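GlcNAc Inducible Gene 2, GIG2 (Candida albicans, PDB 6AKZ) binds an iron(III) ion and is probably an oxygenase of the DUF1479 (Gig2-like) family, built on a cupin-type fold. Local coordinates at residues 13-18 / 310-315; 59-64 / 85-90; 271-276 / 335-340. All blocks are in the same frame, centred on the assembly; numbering follows the deposited sequence.

Contact 1: 13-18 / 310-315; sequences PDLDFR and PKFPGT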
ATOM      1  N   PRO A  13     -20.394   9.700  13.033  1.00 32.72           N
ATOM      2  CA  PRO A  13     -21.655   9.757  12.329  1.00 36.06           C
ATOM      3  C   PRO A  13     -22.172   8.393  11.916  1.00 37.71           C
ATOM      4  O   PRO A  13     -21.433   7.397  11.848  1.00 36.27           O
ATOM      5  CB  PRO A  13     -21.374  10.660  11.113  1.00 36.01           C
ATOM      6  CG  PRO A  13     -19.921  10.599  10.913  1.00 35.93           C
ATOM      7  CD  PRO A  13     -19.320  10.357  12.281  1.00 34.96           C
ATOM      8  N   ASP A  14     -23.478   8.344  11.700  1.00 37.44           N
ATOM      9  CA  ASP A  14     -24.104   7.183  11.129  1.00 35.52           C
ATOM     10  C   ASP A  14     -23.830   7.230   9.617  1.00 35.84           C
ATOM     11  O   ASP A  14     -23.761   8.321   9.020  1.00 34.21           O
ATOM     12  CB  ASP A  14     -25.622   7.191  11.400  1.00 39.61           C
ATOM     13  CG  ASP A  14     -26.009   6.643  12.779  1.00 41.54           C
ATOM     14  OD1 ASP A  14     -25.175   6.078  13.528  1.00 50.68           O
ATOM     15  OD2 ASP A  14     -27.211   6.718  13.105  1.00 50.39           O
ATOM     16  N   LEU A  15     -23.591   6.061   9.019  1.00 35.79           N
ATOM     17  CA  LEU A  15     -23.680   5.911   7.562  1.00 35.81           C
ATOM     18  C   LEU A  15     -25.139   5.533   7.268  1.00 39.39           C
ATOM     19  O   LEU A  15     -25.927   5.413   8.190  1.00 35.39           O
ATOM     20  CB  LEU A  15     -22.727   4.796   7.069  1.00 34.72           C
ATOM     21  CG  LEU A  15     -21.208   5.017   7.307  1.00 30.71           C
ATOM     22  CD1 LEU A  15     -20.458   3.762   6.884  1.00 32.19           C
ATOM     23  CD2 LEU A  15     -20.716   6.204   6.506  1.00 31.85           C
ATOM     24  N   ASP A  16     -25.485   5.264   6.016  1.00 41.41           N
ATOM     25  CA  ASP A  16     -26.785   4.591   5.725  1.00 43.05           C
ATOM     26  C   ASP A  16     -27.029   3.318   6.582  1.00 42.45           C
ATOM     27  O   ASP A  16     -26.049   2.631   6.928  1.00 32.74           O
ATOM     28  CB  ASP A  16     -26.864   4.255   4.242  1.00 47.40           C
ATOM     29  CG  ASP A  16     -28.199   3.649   3.866  1.00 53.53           C
ATOM     30  OD1 ASP A  16     -28.382   2.408   4.025  1.00 48.43           O
ATOM     31  OD2 ASP A  16     -29.065   4.442   3.435  1.00 60.72           O
ATOM     32  N   PHE A  17     -28.300   2.984   6.946  1.00 37.56           N
ATOM     33  CA  PHE A  17     -28.553   1.826   7.898  1.00 33.18           C
ATOM     34  C   PHE A  17     -28.294   0.433   7.293  1.00 28.94           C
ATOM     35  O   PHE A  17     -28.196  -0.594   8.013  1.00 29.18           O
ATOM     36  CB  PHE A  17     -29.964   1.879   8.558  1.00 38.95           C
ATOM     37  CG  PHE A  17     -31.077   1.322   7.668  1.00 38.47           C
ATOM     38  CD1 PHE A  17     -31.656   2.098   6.678  1.00 37.83           C
ATOM     39  CD2 PHE A  17     -31.446  -0.012   7.763  1.00 37.74           C
ATOM     40  CE1 PHE A  17     -32.644   1.566   5.852  1.00 38.24           C
ATOM     41  CE2 PHE A  17     -32.416  -0.552   6.919  1.00 35.98           C
ATOM     42  CZ  PHE A  17     -33.027   0.243   5.980  1.00 33.63           C
ATOM     43  N   ARG A  18     -28.139   0.368   5.964  1.00 34.80           N
ATOM     44  CA  ARG A  18     -27.584  -0.861   5.339  1.00 34.47           C
ATOM     45  C   ARG A  18     -26.312  -1.367   5.994  1.00 33.44           C
ATOM     46  O   ARG A  18     -26.106  -2.593   6.068  1.00 33.60           O
ATOM     47  CB  ARG A  18     -27.389  -0.727   3.814  1.00 36.62           C
ATOM     48  CG  ARG A  18     -26.225   0.082   3.299  1.00 37.69           C
ATOM     49  CD  ARG A  18     -26.492   0.417   1.837  1.00 35.64           C
ATOM     50  NE  ARG A  18     -25.498   1.309   1.307  1.00 39.05           N
ATOM     51  CZ  ARG A  18     -24.264   0.927   0.954  1.00 39.11           C
ATOM     52  NH1 ARG A  18     -23.887  -0.342   1.078  1.00 35.18           N
ATOM     53  NH2 ARG A  18     -23.400   1.822   0.494  1.00 40.07           N
ATOM     54  N   PRO A 310     -25.099   1.723  12.333  1.00 33.87           N
ATOM     55  CA  PRO A 310     -24.284   1.694  11.126  1.00 30.91           C
ATOM     56  C   PRO A 310     -23.069   2.646  11.236  1.00 23.56           C
ATOM     57  O   PRO A 310     -22.839   3.459  10.362  1.00 31.67           O
ATOM     58  CB  PRO A 310     -25.268   2.187  10.075  1.00 31.11           C
ATOM     59  CG  PRO A 310     -26.016   3.246  10.805  1.00 33.33           C
ATOM     60  CD  PRO A 310     -26.218   2.681  12.183  1.00 33.65           C
ATOM     61  N   LYS A 311     -22.310   2.549  12.311  1.00 25.39           N
ATOM     62  CA  LYS A 311     -21.142   3.436  12.514  1.00 26.68           C
ATOM     63  C   LYS A 311     -19.910   2.664  12.045  1.00 22.04           C
ATOM     64  O   LYS A 311     -19.632   1.579  12.540  1.00 23.24           O
ATOM     65  CB  LYS A 311     -21.000   3.855  13.983  1.00 27.93           C
ATOM     66  CG  LYS A 311     -22.123   4.853  14.371  1.00 30.08           C
ATOM     67  CD  LYS A 311     -21.942   5.370  15.762  1.00 32.12           C
ATOM     68  CE  LYS A 311     -23.192   6.080  16.239  1.00 34.75           C
ATOM     69  NZ  LYS A 311     -23.576   7.224  15.363  1.00 36.50           N
ATOM     70  N   PHE A 312     -19.224   3.249  11.082  1.00 23.61           N
ATOM     71  CA  PHE A 312     -17.919   2.793  10.585  1.00 24.11           C
ATOM     72  C   PHE A 312     -16.987   4.000  10.663  1.00 19.32           C
ATOM     73  O   PHE A 312     -16.871   4.802   9.718  1.00 21.29           O
ATOM     74  CB  PHE A 312     -18.076   2.209   9.187  1.00 23.64           C
ATOM     75  CG  PHE A 312     -18.606   0.833   9.209  1.00 26.16           C
ATOM     76  CD1 PHE A 312     -20.001   0.593   9.271  1.00 25.35           C
ATOM     77  CD2 PHE A 312     -17.752  -0.242   9.282  1.00 25.26           C
ATOM     78  CE1 PHE A 312     -20.483  -0.704   9.376  1.00 25.22           C
ATOM     79  CE2 PHE A 312     -18.247  -1.550   9.372  1.00 24.10           C
ATOM     80  CZ  PHE A 312     -19.623  -1.775   9.432  1.00 26.14           C
ATOM     81  N   PRO A 313     -16.451   4.235  11.860  1.00 18.58           N
ATOM     82  CA  PRO A 313     -15.746   5.484  12.077  1.00 19.84           C
ATOM     83  C   PRO A 313     -14.536   5.713  11.170  1.00 21.26           C
ATOM     84  O   PRO A 313     -13.819   4.746  10.835  1.00 19.35           O
ATOM     85  CB  PRO A 313     -15.324   5.398  13.532  1.00 21.60           C
ATOM     86  CG  PRO A 313     -16.028   4.236  14.142  1.00 22.56           C
ATOM     87  CD  PRO A 313     -16.447   3.341  13.031  1.00 18.84           C
ATOM     88  N   GLY A 314     -14.373   6.951  10.719  1.00 21.63           N
ATOM     89  CA  GLY A 314     -13.278   7.337   9.821  1.00 22.69           C
ATOM     90  C   GLY A 314     -13.493   7.000   8.349  1.00 20.83           C
ATOM     91  O   GLY A 314     -12.605   7.246   7.530  1.00 21.46           O
ATOM     92  N   THR A 315     -14.680   6.503   7.990  1.00 21.23           N
ATOM     93  CA  THR A 315     -14.950   6.069   6.610  1.00 21.72           C
ATOM     94  C   THR A 315     -15.778   7.068   5.874  1.00 25.27           C
ATOM     95  O   THR A 315     -16.654   7.706   6.478  1.00 25.65           O
ATOM     96  CB  THR A 315     -15.680   4.702   6.518  1.00 23.03           C
ATOM     97  OG1 THR A 315     -16.987   4.811   7.076  1.00 22.45           O
ATOM     98  CG2 THR A 315     -14.906   3.510   7.175  1.00 21.38           C
TER
HETATM   99  O   HOH W   1     -19.283   5.994  10.724  1.00 27.73           O

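Contact 2: 59-64 / 85-90; sequences SYVPKC and RGCLMI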
ATOM      1  N   SER A  59      14.096   3.972  15.952  1.00 14.92           N
ATOM      2  CA  SER A  59      14.901   2.784  15.734  1.00 15.65           C
ATOM      3  C   SER A  59      14.059   1.487  15.788  1.00 14.69           C
ATOM      4  O   SER A  59      14.595   0.382  15.473  1.00 15.97           O
ATOM      5  CB  SER A  59      16.023   2.744  16.709  1.00 17.72           C
ATOM      6  OG  SER A  59      15.506   2.537  18.001  1.00 16.92           O
ATOM      7  N   TYR A  60      12.810   1.577  16.279  1.00 12.86           N
ATOM      8  CA  TYR A  60      11.874   0.462  16.252  1.00 13.05           C
ATOM      9  C   TYR A  60      11.593  -0.016  14.810  1.00 12.86           C
ATOM     10  O   TYR A  60      11.295  -1.195  14.595  1.00 12.16           O
ATOM     11  CB  TYR A  60      10.619   0.806  17.019  1.00 13.82           C
ATOM     12  CG  TYR A  60       9.688  -0.343  17.321  1.00 12.57           C
ATOM     13  CD1 TYR A  60       8.763  -0.780  16.393  1.00 12.96           C
ATOM     14  CD2 TYR A  60       9.788  -1.021  18.501  1.00 13.43           C
ATOM     15  CE1 TYR A  60       7.917  -1.827  16.672  1.00 13.06           C
ATOM     16  CE2 TYR A  60       8.956  -2.053  18.830  1.00 15.09           C
ATOM     17  CZ  TYR A  60       8.064  -2.489  17.931  1.00 15.68           C
ATOM     18  OH  TYR A  60       7.265  -3.513  18.286  1.00 14.97           O
ATOM     19  N   VAL A  61      11.709   0.853  13.802  1.00 13.25           N
ATOM     20  CA  VAL A  61      11.394   0.450  12.471  1.00 12.20           C
ATOM     21  C   VAL A  61      12.489  -0.448  11.953  1.00 11.72           C
ATOM     22  O   VAL A  61      13.658  -0.093  11.997  1.00 13.49           O
ATOM     23  CB  VAL A  61      11.324   1.707  11.511  1.00 11.08           C
ATOM     24  CG1 VAL A  61      11.212   1.321  10.069  1.00 11.62           C
ATOM     25  CG2 VAL A  61      10.166   2.569  11.993  1.00 10.95           C
ATOM     26  N   PRO A  62      12.124  -1.619  11.446  1.00 11.23           N
ATOM     27  CA  PRO A  62      13.137  -2.487  10.850  1.00 13.12           C
ATOM     28  C   PRO A  62      13.985  -1.789   9.752  1.00 14.28           C
ATOM     29  O   PRO A  62      13.473  -1.057   8.886  1.00 11.97           O
ATOM     30  CB  PRO A  62      12.317  -3.607  10.271  1.00 11.88           C
ATOM     31  CG  PRO A  62      11.049  -3.619  11.063  1.00 11.60           C
ATOM     32  CD  PRO A  62      10.768  -2.176  11.340  1.00 11.30           C
ATOM     33  N   LYS A  63      15.268  -2.012   9.814  1.00 16.01           N
ATOM     34  CA  LYS A  63      16.171  -1.428   8.894  1.00 18.41           C
ATOM     35  C   LYS A  63      17.273  -2.430   8.577  1.00 21.08           C
ATOM     36  O   LYS A  63      17.702  -3.150   9.419  1.00 22.62           O
ATOM     37  CB  LYS A  63      16.771  -0.183   9.554  1.00 20.16           C
ATOM     38  CG  LYS A  63      17.604   0.683   8.670  1.00 23.06           C
ATOM     39  CD  LYS A  63      17.940   2.038   9.269  1.00 24.28           C
ATOM     40  CE  LYS A  63      19.202   2.061  10.088  1.00 24.25           C
ATOM     41  NZ  LYS A  63      19.281   3.382  10.752  1.00 23.79           N
ATOM     42  N   CYS A  64      17.717  -2.454   7.349  1.00 17.13           N
ATOM     43  CA  CYS A  64      18.831  -3.281   6.972  1.00 20.39           C
ATOM     44  C   CYS A  64      19.544  -2.718   5.783  1.00 21.56           C
ATOM     45  O   CYS A  64      19.053  -1.806   5.178  1.00 21.63           O
ATOM     46  CB  CYS A  64      18.425  -4.708   6.737  1.00 21.96           C
ATOM     47  SG  CYS A  64      17.539  -4.996   5.206  1.00 23.48           S
ATOM     48  N   ARG A  85       6.166  -5.818  12.139  1.00 10.60           N
ATOM     49  CA  ARG A  85       6.128  -4.369  12.225  1.00  9.99           C
ATOM     50  C   ARG A  85       5.577  -3.685  10.983  1.00 10.62           C
ATOM     51  O   ARG A  85       5.149  -2.506  11.056  1.00 12.62           O
ATOM     52  CB  ARG A  85       7.524  -3.846  12.595  1.00 10.78           C
ATOM     53  CG  ARG A  85       7.917  -4.305  13.989  1.00 10.94           C
ATOM     54  CD  ARG A  85       9.299  -3.986  14.474  1.00 11.46           C
ATOM     55  NE  ARG A  85       9.517  -4.721  15.738  1.00 12.91           N
ATOM     56  CZ  ARG A  85      10.423  -4.360  16.619  1.00 16.07           C
ATOM     57  NH1 ARG A  85      11.237  -3.323  16.366  1.00 16.43           N
ATOM     58  NH2 ARG A  85      10.576  -5.072  17.732  1.00 16.20           N
ATOM     59  N   GLY A  86       5.603  -4.431   9.868  1.00 10.68           N
ATOM     60  CA  GLY A  86       4.927  -4.047   8.629  1.00 11.36           C
ATOM     61  C   GLY A  86       5.596  -2.955   7.825  1.00 11.24           C
ATOM     62  O   GLY A  86       4.980  -2.344   6.935  1.00 12.12           O
ATOM     63  N   CYS A  87       6.846  -2.595   8.146  1.00 12.72           N
ATOM     64  CA  CYS A  87       7.584  -1.550   7.417  1.00 13.08           C
ATOM     65  C   CYS A  87       9.072  -1.984   7.466  1.00 11.99           C
ATOM     66  O   CYS A  87       9.483  -2.840   8.270  1.00 10.99           O
ATOM     67  CB  CYS A  87       7.365  -0.128   8.021  1.00 12.82           C
ATOM     68  SG  CYS A  87       7.635  -0.127   9.808  1.00 14.03           S
ATOM     69  N   LEU A  88       9.820  -1.448   6.572  1.00 11.68           N
ATOM     70  CA  LEU A  88      11.254  -1.733   6.407  1.00 11.08           C
ATOM     71  C   LEU A  88      11.928  -0.593   5.679  1.00 11.75           C
ATOM     72  O   LEU A  88      11.442  -0.167   4.639  1.00 13.27           O
ATOM     73  CB  LEU A  88      11.413  -3.019   5.593  1.00 11.93           C
ATOM     74  CG  LEU A  88      12.869  -3.441   5.276  1.00 12.35           C
ATOM     75  CD1 LEU A  88      13.692  -3.757   6.526  1.00 13.62           C
ATOM     76  CD2 LEU A  88      12.762  -4.733   4.452  1.00 14.79           C
ATOM     77  N   MET A  89      13.107  -0.187   6.140  1.00 10.71           N
ATOM     78  CA  MET A  89      13.980   0.701   5.438  1.00 11.62           C
ATOM     79  C   MET A  89      15.237  -0.087   5.030  1.00 11.28           C
ATOM     80  O   MET A  89      15.877  -0.707   5.865  1.00 11.04           O
ATOM     81  CB  MET A  89      14.325   1.911   6.303  1.00 12.41           C
ATOM     82  CG  MET A  89      15.468   2.811   5.696  1.00 13.98           C
ATOM     83  SD  MET A  89      15.925   4.170   6.827  1.00 15.76           S
ATOM     84  CE  MET A  89      14.502   5.162   6.758  1.00 16.05           C
ATOM     85  N   ILE A  90      15.511  -0.128   3.756  1.00 11.47           N
ATOM     86  CA  ILE A  90      16.701  -0.802   3.197  1.00 10.73           C
ATOM     87  C   ILE A  90      17.665   0.249   2.778  1.00 12.84           C
ATOM     88  O   ILE A  90      17.390   1.089   1.867  1.00 12.23           O
ATOM     89  CB  ILE A  90      16.296  -1.660   2.011  1.00 12.05           C
ATOM     90  CG1 ILE A  90      15.173  -2.637   2.366  1.00 13.05           C
ATOM     91  CG2 ILE A  90      17.525  -2.364   1.426  1.00 12.90           C
ATOM     92  CD1 ILE A  90      14.602  -3.352   1.166  1.00 14.50           C
TER

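Contact 3: 271-276 / 335-340; sequences TLRVLP and IISIPD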
ATOM      1  N   THR A 271       9.208  13.864   6.520  1.00 18.93           N
ATOM      2  CA  THR A 271       9.232  12.476   6.051  1.00 21.22           C
ATOM      3  C   THR A 271       7.906  11.705   6.208  1.00 18.40           C
ATOM      4  O   THR A 271       6.837  12.198   5.849  1.00 22.71           O
ATOM      5  CB  THR A 271      10.353  11.673   6.740  1.00 26.77           C
ATOM      6  OG1 THR A 271      10.317  11.913   8.153  1.00 28.82           O
ATOM      7  CG2 THR A 271      11.713  12.083   6.196  1.00 29.56           C
ATOM      8  N   LEU A 272       8.008  10.489   6.743  1.00 18.61           N
ATOM      9  CA  LEU A 272       6.904   9.586   6.949  1.00 14.74           C
ATOM     10  C   LEU A 272       6.868   9.183   8.431  1.00 14.95           C
ATOM     11  O   LEU A 272       7.912   9.071   9.073  1.00 12.95           O
ATOM     12  CB  LEU A 272       7.137   8.349   6.072  1.00 15.23           C
ATOM     13  CG  LEU A 272       6.064   7.216   6.090  1.00 15.11           C
ATOM     14  CD1 LEU A 272       4.766   7.671   5.508  1.00 17.92           C
ATOM     15  CD2 LEU A 272       6.651   6.014   5.374  1.00 16.84           C
ATOM     16  N   ARG A 273       5.669   8.992   8.921  1.00 12.81           N
ATOM     17  CA  ARG A 273       5.394   8.465  10.240  1.00 13.66           C
ATOM     18  C   ARG A 273       4.527   7.191  10.039  1.00 12.44           C
ATOM     19  O   ARG A 273       3.687   7.150   9.200  1.00 11.54           O
ATOM     20  CB  ARG A 273       4.701   9.473  11.127  1.00 16.11           C
ATOM     21  CG  ARG A 273       5.564  10.697  11.295  1.00 18.25           C
ATOM     22  CD  ARG A 273       4.891  11.850  11.938  1.00 22.47           C
ATOM     23  NE  ARG A 273       4.055  11.576  13.077  1.00 23.66           N
ATOM     24  CZ  ARG A 273       4.478  11.438  14.308  1.00 26.01           C
ATOM     25  NH1 ARG A 273       5.774  11.446  14.611  1.00 31.13           N
ATOM     26  NH2 ARG A 273       3.606  11.254  15.244  1.00 27.79           N
ATOM     27  N   VAL A 274       4.798   6.195  10.859  1.00 11.95           N
ATOM     28  CA  VAL A 274       4.109   4.953  10.770  1.00 12.34           C
ATOM     29  C   VAL A 274       3.741   4.424  12.163  1.00 12.24           C
ATOM     30  O   VAL A 274       4.322   4.873  13.157  1.00 11.88           O
ATOM     31  CB  VAL A 274       5.045   3.871  10.131  1.00 13.71           C
ATOM     32  CG1 VAL A 274       5.330   4.199   8.689  1.00 12.96           C
ATOM     33  CG2 VAL A 274       6.390   3.748  10.862  1.00 15.83           C
ATOM     34  N   LEU A 275       2.840   3.481  12.209  1.00 11.69           N
ATOM     35  CA  LEU A 275       2.537   2.729  13.422  1.00 12.31           C
ATOM     36  C   LEU A 275       3.057   1.337  13.133  1.00 11.89           C
ATOM     37  O   LEU A 275       2.341   0.521  12.546  1.00 11.59           O
ATOM     38  CB  LEU A 275       1.031   2.703  13.664  1.00 13.66           C
ATOM     39  CG  LEU A 275       0.619   2.617  15.103  1.00 14.63           C
ATOM     40  CD1 LEU A 275      -0.918   2.626  15.165  1.00 15.52           C
ATOM     41  CD2 LEU A 275       1.181   1.378  15.681  1.00 13.88           C
ATOM     42  N   PRO A 276       4.258   1.000  13.631  1.00 11.48           N
ATOM     43  CA  PRO A 276       4.927  -0.186  13.183  1.00 10.91           C
ATOM     44  C   PRO A 276       4.470  -1.457  13.911  1.00 11.08           C
ATOM     45  O   PRO A 276       5.249  -2.178  14.594  1.00 13.28           O
ATOM     46  CB  PRO A 276       6.414   0.187  13.385  1.00 10.80           C
ATOM     47  CG  PRO A 276       6.364   0.955  14.680  1.00 12.14           C
ATOM     48  CD  PRO A 276       5.177   1.876  14.415  1.00 10.77           C
ATOM     49  N   ILE A 335       2.518   5.800  17.134  1.00 15.72           N
ATOM     50  CA  ILE A 335       2.992   6.474  15.969  1.00 15.10           C
ATOM     51  C   ILE A 335       4.385   7.054  16.206  1.00 15.17           C
ATOM     52  O   ILE A 335       4.654   7.726  17.215  1.00 14.90           O
ATOM     53  CB  ILE A 335       2.030   7.576  15.522  1.00 16.86           C
ATOM     54  CG1 ILE A 335       0.603   7.024  15.300  1.00 17.62           C
ATOM     55  CG2 ILE A 335       2.479   8.182  14.235  1.00 16.22           C
ATOM     56  CD1 ILE A 335      -0.437   8.121  15.315  1.00 22.54           C
ATOM     57  N   ILE A 336       5.280   6.701  15.300  1.00 13.15           N
ATOM     58  CA  ILE A 336       6.637   7.189  15.295  1.00 13.83           C
ATOM     59  C   ILE A 336       7.074   7.633  13.939  1.00 14.06           C
ATOM     60  O   ILE A 336       6.583   7.155  12.882  1.00 12.79           O
ATOM     61  CB  ILE A 336       7.624   6.112  15.823  1.00 14.67           C
ATOM     62  CG1 ILE A 336       7.471   4.789  15.096  1.00 15.70           C
ATOM     63  CG2 ILE A 336       7.397   5.932  17.301  1.00 15.48           C
ATOM     64  CD1 ILE A 336       8.654   3.892  15.355  1.00 17.45           C
ATOM     65  N   SER A 337       8.055   8.533  13.930  1.00 12.92           N
ATOM     66  CA  SER A 337       8.746   8.836  12.662  1.00 14.65           C
ATOM     67  C   SER A 337       9.550   7.671  12.239  1.00 14.71           C
ATOM     68  O   SER A 337      10.048   6.920  13.096  1.00 14.31           O
ATOM     69  CB  SER A 337       9.704  10.018  12.811  1.00 17.25           C
ATOM     70  OG  SER A 337       8.941  11.159  13.066  1.00 21.68           O
ATOM     71  N   ILE A 338       9.782   7.577  10.930  1.00 12.70           N
ATOM     72  CA  ILE A 338      10.826   6.628  10.469  1.00 12.59           C
ATOM     73  C   ILE A 338      12.221   7.101  10.870  1.00 14.20           C
ATOM     74  O   ILE A 338      12.395   8.266  11.239  1.00 14.24           O
ATOM     75  CB  ILE A 338      10.741   6.376   8.956  1.00 13.33           C
ATOM     76  CG1 ILE A 338      10.935   7.697   8.195  1.00 11.60           C
ATOM     77  CG2 ILE A 338       9.456   5.595   8.663  1.00 14.72           C
ATOM     78  CD1 ILE A 338      11.128   7.447   6.739  1.00 13.75           C
ATOM     79  N   PRO A 339      13.217   6.190  10.861  1.00 15.78           N
ATOM     80  CA  PRO A 339      14.646   6.555  11.076  1.00 16.16           C
ATOM     81  C   PRO A 339      15.115   7.565  10.056  1.00 15.32           C
ATOM     82  O   PRO A 339      14.434   7.848   9.046  1.00 16.28           O
ATOM     83  CB  PRO A 339      15.413   5.198  11.061  1.00 17.02           C
ATOM     84  CG  PRO A 339      14.383   4.144  10.830  1.00 17.35           C
ATOM     85  CD  PRO A 339      13.039   4.738  10.704  1.00 17.02           C
ATOM     86  N   ASP A 340      16.228   8.212  10.390  1.00 16.33           N
ATOM     87  CA  ASP A 340      16.898   9.150   9.463  1.00 14.64           C
ATOM     88  C   ASP A 340      16.964   8.507   8.067  1.00 12.89           C
ATOM     89  O   ASP A 340      17.243   7.338   7.951  1.00 13.92           O
ATOM     90  CB  ASP A 340      18.318   9.484   9.959  1.00 15.98           C
ATOM     91  CG  ASP A 340      18.304  10.321  11.243  1.00 19.53           C
ATOM     92  OD1 ASP A 340      17.235  10.907  11.663  1.00 18.08           O
ATOM     93  OD2 ASP A 340      19.408  10.374  11.857  1.00 20.70           O
TER

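Contact 1: 13-18 / 310-315
Lys311 and Asp14 form a salt bridge, NZ to OD1 at 2.7 Å, in which the ammonium group meets the carboxylate oxygen from above its plane, 52° out of it. The lysine chain runs out extended and bends only at its last torsion (chi4 -59°), which places NZ over OD1; CG and CE of Lys311 also lie against that oxygen. Beside this pair the backbones join directly: Leu15 N donates to Pro310 O at 3.0 Å, nearly straight at 169°. Pro310 suits its place because its compact, apolar ring leaves no N-H to satisfy. Its CB packs on Asp16 O at 3.3 Å and its CG on Leu15 O, while CD faces the carboxylate of Asp14. The CD1 branch of Leu15 lies 3.7 Å from Phe312 CB and 3.6 Å from Thr315 OG1, crossing both side chains at about a right angle. Water 1 ties the two loops together, donating to Pro13 O and accepting from Phe312 N.

Further bonds shape the two loops. Residues 312-315 form a type II turn with Gly314 at positive phi, and Thr315 OG1 donates to Phe312 O at 2.6 Å. Pro12 O takes a further bond from Lys311 NZ, and the Phe312 ring stands edge-to-face with Trp201. Asp16 OD1 accepts from Arg18 N, a capping bond in the turn that leads into the following helix. Solvent probably screens the ion pair in part, since Asp14 is exposed, while the Leu15 N to Pro310 O bond and the leucine contact do not depend on charge.

Contact 2: 59-64 / 85-90
Tyr60 O accepts from Arg85 NH1 at 2.8 Å, in the carbonyl plane and on a lone pair, with an N-H...O angle of 148°. The same guanidinium lies flat on the Tyr60 ring, planes 4° apart, so Arg85 makes a cation-pi stack with its face and a hydrogen bond with its edge. Arg85 CZ sits 3.5 Å from the centroid of the Tyr60 ring. An extended chain from CG to NE carries the group across the tyrosine, and arginine suits the place because its flat cation can do both jobs. Pro62 packs against the aliphatic part of Arg85, its CG 3.9 Å from Arg85 CB, and also rests on Cys87 O, a buried carbonyl without a polar partner in the model.

Beyond the proline the chains pair as parallel strands: Met89 N donates to Pro62 O and Cys64 N to Met89 O, both at 2.9 Å. Lys63 and Met89 run side by side, CD to SD 3.8 Å, whereas Cys64 and Ile90 share the other face. Strands 63-65 and 87-91 are joined through helix 76-85 in a beta-alpha-beta crossover. Leu81 of that helix touches Pro62, helix 32-56 packs on Tyr60, and strand 346-350 continues the sheet beyond 87-91.

Contact 3: 271-276 / 335-340
Strands 272-274 and 336-337 pair antiparallel, with Val274 and Ile336 as a hydrogen-bonded pair and Arg273 and Ser337 as a non-hydrogen-bonded one. Val274 N donates to Ile336 O at 2.9 Å, Ile336 N returns the bond to Val274 O, and Ile338 N reaches Leu272 O.

Arg273 and Ser337 share one face of this ladder. The Arg273 chain bends at chi3 (43°), which brings NE round; beyond it the guanidinium carries Ile335 CG2 over one face, the methyl 3.4 Å from NH2, and has Ser337 OG at its edge, in plane, 3.5 Å from NH1. A long, partly aliphatic cation suits this partly exposed position, where it can cover an isoleucine while NE makes a salt bridge with Glu356 of the adjoining strand 355-357.

The opposite face, with Val274 and Ile336, is apolar. Ile336 CG1 lies between the backbone N and the carbonyl carbon (chi1 52°), and packs 3.8 Å from Pro276 CD, the two side chains crossing at about a right angle. Ile338 CD1 meets Leu272 CB at 4.1 Å, and its CG2 touches Val274 CG2. Branched aliphatic residues suit this buried side, where they pack without needing polar partners.

Leu272 lies about 4 Å, side chain to side chain, from the iron ligand His355, and about 7 Å from the iron itself. Leu272 thus probably offers an apolar surface beside the metal site, while the charge of Arg273 lies on the face it shares with Ser337.

Contacts 2 and 3 are buried and neighbouring, their centres 9 Å apart, whereas contact 1 is only partly buried and lies about 34 and 30 Å, centre to centre, from them. Strand pairing carries both inner contacts, parallel in contact 2 and antiparallel in contact 3, and they belong to different sheets that meet where Pro276 packs on Tyr60 and Arg85, and Pro339 on Val61 and Met89. Contact 1 instead joins two irregular segments, with an ion pair, a single direct backbone bond and a bridging water. Each contact uses a cation differently: Lys311 in a salt bridge near solvent, Arg85 stacked on an aromatic ring, Arg273 beside an isoleucine methyl while paired with Glu356.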